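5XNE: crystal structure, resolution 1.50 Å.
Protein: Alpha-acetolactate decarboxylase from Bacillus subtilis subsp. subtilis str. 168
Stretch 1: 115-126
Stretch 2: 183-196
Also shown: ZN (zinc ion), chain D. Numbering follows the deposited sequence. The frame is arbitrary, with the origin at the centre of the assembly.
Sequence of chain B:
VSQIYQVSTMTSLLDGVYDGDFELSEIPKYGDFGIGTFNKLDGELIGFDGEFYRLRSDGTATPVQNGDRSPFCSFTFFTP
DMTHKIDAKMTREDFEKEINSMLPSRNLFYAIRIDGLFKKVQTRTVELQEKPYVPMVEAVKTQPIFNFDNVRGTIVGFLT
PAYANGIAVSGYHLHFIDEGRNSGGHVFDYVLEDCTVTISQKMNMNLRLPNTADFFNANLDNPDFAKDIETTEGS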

# COMPACT_ATOMS: atom_id res chain seq x y z
N ASP B 115 4.01 21.06 -18.09
CA ASP B 115 3.71 22.49 -18.17
C ASP B 115 3.82 22.96 -19.60
O ASP B 115 4.87 22.81 -20.23
CB ASP B 115 4.65 23.31 -17.29
CG ASP B 115 4.57 22.92 -15.84
OD1 ASP B 115 3.62 23.35 -15.16
OD2 ASP B 115 5.47 22.18 -15.38
N GLY B 116 2.75 23.53 -20.13
CA GLY B 116 2.81 24.03 -21.50
C GLY B 116 1.46 24.25 -22.11
O GLY B 116 0.52 24.66 -21.43
N LEU B 117 1.36 23.97 -23.41
CA LEU B 117 0.13 24.17 -24.16
C LEU B 117 -0.44 22.87 -24.66
O LEU B 117 0.26 22.04 -25.24
CB LEU B 117 0.35 25.13 -25.34
CG LEU B 117 0.26 26.61 -24.97
CD1 LEU B 117 1.43 27.06 -24.09
CD2 LEU B 117 0.13 27.49 -26.21
N PHE B 118 -1.73 22.69 -24.45
CA PHE B 118 -2.39 21.46 -24.83
C PHE B 118 -3.39 21.73 -25.92
O PHE B 118 -4.22 22.63 -25.80
CB PHE B 118 -3.08 20.84 -23.62
CG PHE B 118 -2.15 20.65 -22.48
CD1 PHE B 118 -1.96 21.65 -21.55
CD2 PHE B 118 -1.42 19.49 -22.37
CE1 PHE B 118 -1.09 21.49 -20.51
CE2 PHE B 118 -0.55 19.32 -21.33
CZ PHE B 118 -0.39 20.33 -20.40
N LYS B 119 -3.30 20.96 -27.00
CA LYS B 119 -4.26 21.07 -28.07
C LYS B 119 -5.66 20.72 -27.56
O LYS B 119 -6.63 21.42 -27.85
CB LYS B 119 -3.88 20.16 -29.24
CG LYS B 119 -4.84 20.24 -30.40
CD LYS B 119 -4.26 19.59 -31.62
CE LYS B 119 -5.11 19.87 -32.85
NZ LYS B 119 -6.52 19.47 -32.64
N LYS B 120 -5.74 19.63 -26.80
CA LYS B 120 -6.98 19.23 -26.15
C LYS B 120 -6.71 18.77 -24.72
O LYS B 120 -5.67 18.18 -24.45
CB LYS B 120 -7.67 18.09 -26.91
CG LYS B 120 -7.98 18.36 -28.37
CD LYS B 120 -8.67 17.16 -29.01
CE LYS B 120 -8.29 17.00 -30.48
NZ LYS B 120 -6.84 17.31 -30.72
N VAL B 121 -7.63 19.08 -23.82
CA VAL B 121 -7.70 18.41 -22.52
C VAL B 121 -9.17 18.12 -22.25
O VAL B 121 -10.01 19.01 -22.40
CB VAL B 121 -7.13 19.25 -21.35
CG1 VAL B 121 -7.13 18.43 -20.06
CG2 VAL B 121 -5.74 19.75 -21.65
N GLN B 122 -9.48 16.89 -21.86
CA GLN B 122 -10.82 16.60 -21.39
C GLN B 122 -10.77 16.27 -19.92
O GLN B 122 -9.97 15.44 -19.49
CB GLN B 122 -11.46 15.44 -22.14
CG GLN B 122 -12.89 15.22 -21.70
CD GLN B 122 -13.57 14.10 -22.45
OE1 GLN B 122 -13.35 12.92 -22.16
NE2 GLN B 122 -14.41 14.46 -23.41
N THR B 123 -11.63 16.93 -19.15
CA THR B 123 -11.69 16.70 -17.71
C THR B 123 -13.09 16.44 -17.22
O THR B 123 -14.08 16.69 -17.92
CB THR B 123 -11.15 17.89 -16.92
OG1 THR B 123 -12.06 19.00 -17.05
CG2 THR B 123 -9.76 18.30 -17.40
N ARG B 124 -13.16 15.95 -15.99
CA ARG B 124 -14.37 15.96 -15.18
C ARG B 124 -14.12 16.69 -13.87
O ARG B 124 -12.97 16.82 -13.43
CB ARG B 124 -14.85 14.55 -14.86
CG ARG B 124 -13.86 13.77 -13.99
CD ARG B 124 -14.43 13.50 -12.58
NE ARG B 124 -13.40 13.00 -11.68
CZ ARG B 124 -13.23 11.71 -11.46
NH1 ARG B 124 -14.05 10.85 -12.08
NH2 ARG B 124 -12.28 11.26 -10.63
N THR B 125 -15.18 17.15 -13.23
CA THR B 125 -15.08 17.60 -11.84
C THR B 125 -16.18 16.93 -11.05
O THR B 125 -17.36 17.17 -11.30
CB THR B 125 -15.20 19.13 -11.69
OG1 THR B 125 -16.46 19.56 -12.24
CG2 THR B 125 -14.06 19.85 -12.40
N VAL B 126 -15.82 16.08 -10.10
CA VAL B 126 -16.83 15.52 -9.21
C VAL B 126 -17.51 16.67 -8.46
O VAL B 126 -16.88 17.70 -8.17
CB VAL B 126 -16.26 14.51 -8.19
CG1 VAL B 126 -15.82 13.22 -8.89
CG2 VAL B 126 -15.13 15.13 -7.38
N SER B 183 -10.11 26.79 -14.41
CA SER B 183 -10.74 25.62 -15.00
C SER B 183 -9.80 24.44 -14.99
O SER B 183 -8.58 24.61 -14.91
CB SER B 183 -11.17 25.92 -16.44
OG SER B 183 -12.14 26.95 -16.50
N GLY B 184 -10.38 23.26 -15.10
CA GLY B 184 -9.63 22.03 -15.25
C GLY B 184 -10.37 20.87 -14.61
O GLY B 184 -11.59 20.73 -14.76
N GLY B 185 -9.64 20.04 -13.89
CA GLY B 185 -10.26 18.92 -13.21
C GLY B 185 -9.48 17.64 -13.35
O GLY B 185 -8.27 17.66 -13.59
N HIS B 186 -10.17 16.52 -13.16
CA HIS B 186 -9.60 15.20 -13.31
C HIS B 186 -9.49 14.88 -14.80
O HIS B 186 -10.48 14.95 -15.51
CB HIS B 186 -10.46 14.16 -12.58
CG HIS B 186 -10.08 12.74 -12.87
ND1 HIS B 186 -9.31 11.98 -12.00
CD2 HIS B 186 -10.38 11.93 -13.91
CE1 HIS B 186 -9.14 10.78 -12.51
NE2 HIS B 186 -9.78 10.72 -13.67
N VAL B 187 -8.31 14.51 -15.26
CA VAL B 187 -8.06 14.33 -16.69
C VAL B 187 -8.49 12.96 -17.22
O VAL B 187 -8.08 11.93 -16.68
CB VAL B 187 -6.56 14.54 -16.99
CG1 VAL B 187 -6.24 14.21 -18.45
CG2 VAL B 187 -6.17 15.97 -16.67
N PHE B 188 -9.31 12.96 -18.28
CA PHE B 188 -9.69 11.75 -19.01
C PHE B 188 -8.79 11.52 -20.24
O PHE B 188 -8.47 10.39 -20.59
CB PHE B 188 -11.14 11.82 -19.51
CG PHE B 188 -12.17 11.59 -18.46
CD1 PHE B 188 -11.94 10.73 -17.40
CD2 PHE B 188 -13.40 12.24 -18.54
CE1 PHE B 188 -12.92 10.51 -16.43
CE2 PHE B 188 -14.38 12.03 -17.57
CZ PHE B 188 -14.14 11.17 -16.52
N ASP B 189 -8.42 12.62 -20.90
CA ASP B 189 -7.69 12.53 -22.16
C ASP B 189 -7.02 13.87 -22.44
O ASP B 189 -7.41 14.89 -21.88
CB ASP B 189 -8.64 12.14 -23.30
CG ASP B 189 -7.90 11.75 -24.58
OD1 ASP B 189 -6.74 11.29 -24.49
OD2 ASP B 189 -8.49 11.89 -25.67
N TYR B 190 -6.00 13.85 -23.28
CA TYR B 190 -5.32 15.09 -23.64
C TYR B 190 -4.43 14.91 -24.86
O TYR B 190 -4.00 13.81 -25.18
CB TYR B 190 -4.48 15.59 -22.46
CG TYR B 190 -3.50 14.58 -21.92
CD1 TYR B 190 -3.90 13.64 -20.98
CD2 TYR B 190 -2.17 14.58 -22.32
CE1 TYR B 190 -3.01 12.72 -20.48
CE2 TYR B 190 -1.27 13.67 -21.82
CZ TYR B 190 -1.69 12.74 -20.89
OH TYR B 190 -0.81 11.82 -20.38
N VAL B 191 -4.18 16.02 -25.55
CA VAL B 191 -3.21 16.06 -26.63
C VAL B 191 -2.28 17.24 -26.38
O VAL B 191 -2.75 18.36 -26.21
CB VAL B 191 -3.87 16.21 -28.02
CG1 VAL B 191 -2.80 16.32 -29.10
CG2 VAL B 191 -4.79 15.04 -28.29
N LEU B 192 -0.99 16.96 -26.32
CA LEU B 192 0.01 17.99 -26.06
C LEU B 192 0.32 18.70 -27.36
O LEU B 192 0.48 18.06 -28.40
CB LEU B 192 1.29 17.40 -25.46
CG LEU B 192 1.11 16.28 -24.44
CD1 LEU B 192 2.43 15.80 -23.88
CD2 LEU B 192 0.23 16.73 -23.32
N GLU B 193 0.39 20.03 -27.32
CA GLU B 193 0.89 20.77 -28.46
C GLU B 193 2.40 20.89 -28.27
O GLU B 193 3.18 20.51 -29.14
CB GLU B 193 0.23 22.14 -28.56
CG GLU B 193 0.70 22.97 -29.74
CD GLU B 193 -0.33 23.99 -30.19
OE1 GLU B 193 -1.44 23.99 -29.62
OE2 GLU B 193 -0.02 24.79 -31.10
N ASP B 194 2.79 21.41 -27.12
CA ASP B 194 4.17 21.37 -26.67
C ASP B 194 4.20 21.58 -25.16
O ASP B 194 3.41 22.36 -24.62
CB ASP B 194 5.00 22.44 -27.38
CG ASP B 194 4.53 23.85 -27.06
OD1 ASP B 194 4.98 24.40 -26.04
OD2 ASP B 194 3.71 24.39 -27.84
N CYS B 195 5.11 20.89 -24.49
CA CYS B 195 5.21 21.04 -23.04
C CYS B 195 6.56 20.61 -22.50
O CYS B 195 7.31 19.90 -23.16
CB CYS B 195 4.10 20.22 -22.35
SG CYS B 195 4.36 18.41 -22.31
N THR B 196 6.85 21.06 -21.29
CA THR B 196 7.97 20.55 -20.52
C THR B 196 7.45 19.52 -19.52
O THR B 196 6.42 19.74 -18.86
CB THR B 196 8.73 21.67 -19.79
OG1 THR B 196 9.75 21.11 -18.95
CG2 THR B 196 7.80 22.51 -18.95
ZN ZN D . -8.75 12.25 -9.79
O HOH W 1 7.15 20.34 -15.97
O HOH W 2 -10.07 10.51 -9.01
O HOH W 3 -8.72 12.30 -7.55
O HOH W 4 -10.84 13.05 -9.27

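Antiparallel strands can tolerate interruptions in their register provided the backbone ladder resumes after each one, and this pairing in alpha-acetolactate decarboxylase is a clear case. After Ser-183, which does not touch stretch 1, come two glycines. Gly-184 offers its carbonyl to a side chain, Thr-123 OG1 donating to Gly-184 O at 2.9 Å, while Gly-185 passes so close to stretch 1 that a CB there would clash with Arg-124 O and Thr-125 CG2; the backbone angles of both call for glycine.

At His-186 the ladder closes on both sides: His-186 N donates to Arg-124 O at 2.8 Å, and Arg-124 N to His-186 O at 2.9 Å. The guanidinium of Arg-124 lies flat on the imidazole, centres 3.8 Å apart, while His-186 ND1 binds the zinc ion at 2.3 Å. Stacking thus packs the arginine against a ligand of the metal without a hydrogen bond between the two side chains.

A bulge follows. Phe-188 N donates to Gln-122 O at 2.8 Å. Gln-122 N donates to Asp-189 O at 2.9 Å. Val-187 lies on the same face as Val-121 and Thr-123, its CG2 4.3 Å from Val-121 CG1 and from Thr-123 CG2. The CA-to-CB bond of Phe-188 points toward stretch 1, and Phe-188 CZ meets Arg-124 CG at 3.6 Å. Beyond Tyr-190, whose CB packs near Val-121, Val-191 N donates to Lys-120 O at 2.8 Å. At the next bulge, Val-191 O receives two weak bonds, from Lys-119 N (2.8 Å) and Lys-120 N (3.3 Å).

Leu-192 points away at CB, yet Leu-192 CD2 comes back to the edge of the Phe-118 ring, 3.4 Å from Phe-118 CD2, an apolar contact between buried residues. At the last bulge, Glu-193 N and Asp-194 N both donate to Leu-117 O, at 2.9 and 3.2 Å, and Leu-117 N donates to Asp-194 O at 2.9 Å, restoring regular pairing. Cys-195 lies opposite Gly-116, where a CB would strike Asp-194 O. Finally, Thr-196 N donates to Asp-115 O at 2.8 Å and Asp-115 N to Thr-196 O at 2.9 Å, continuing the ladder.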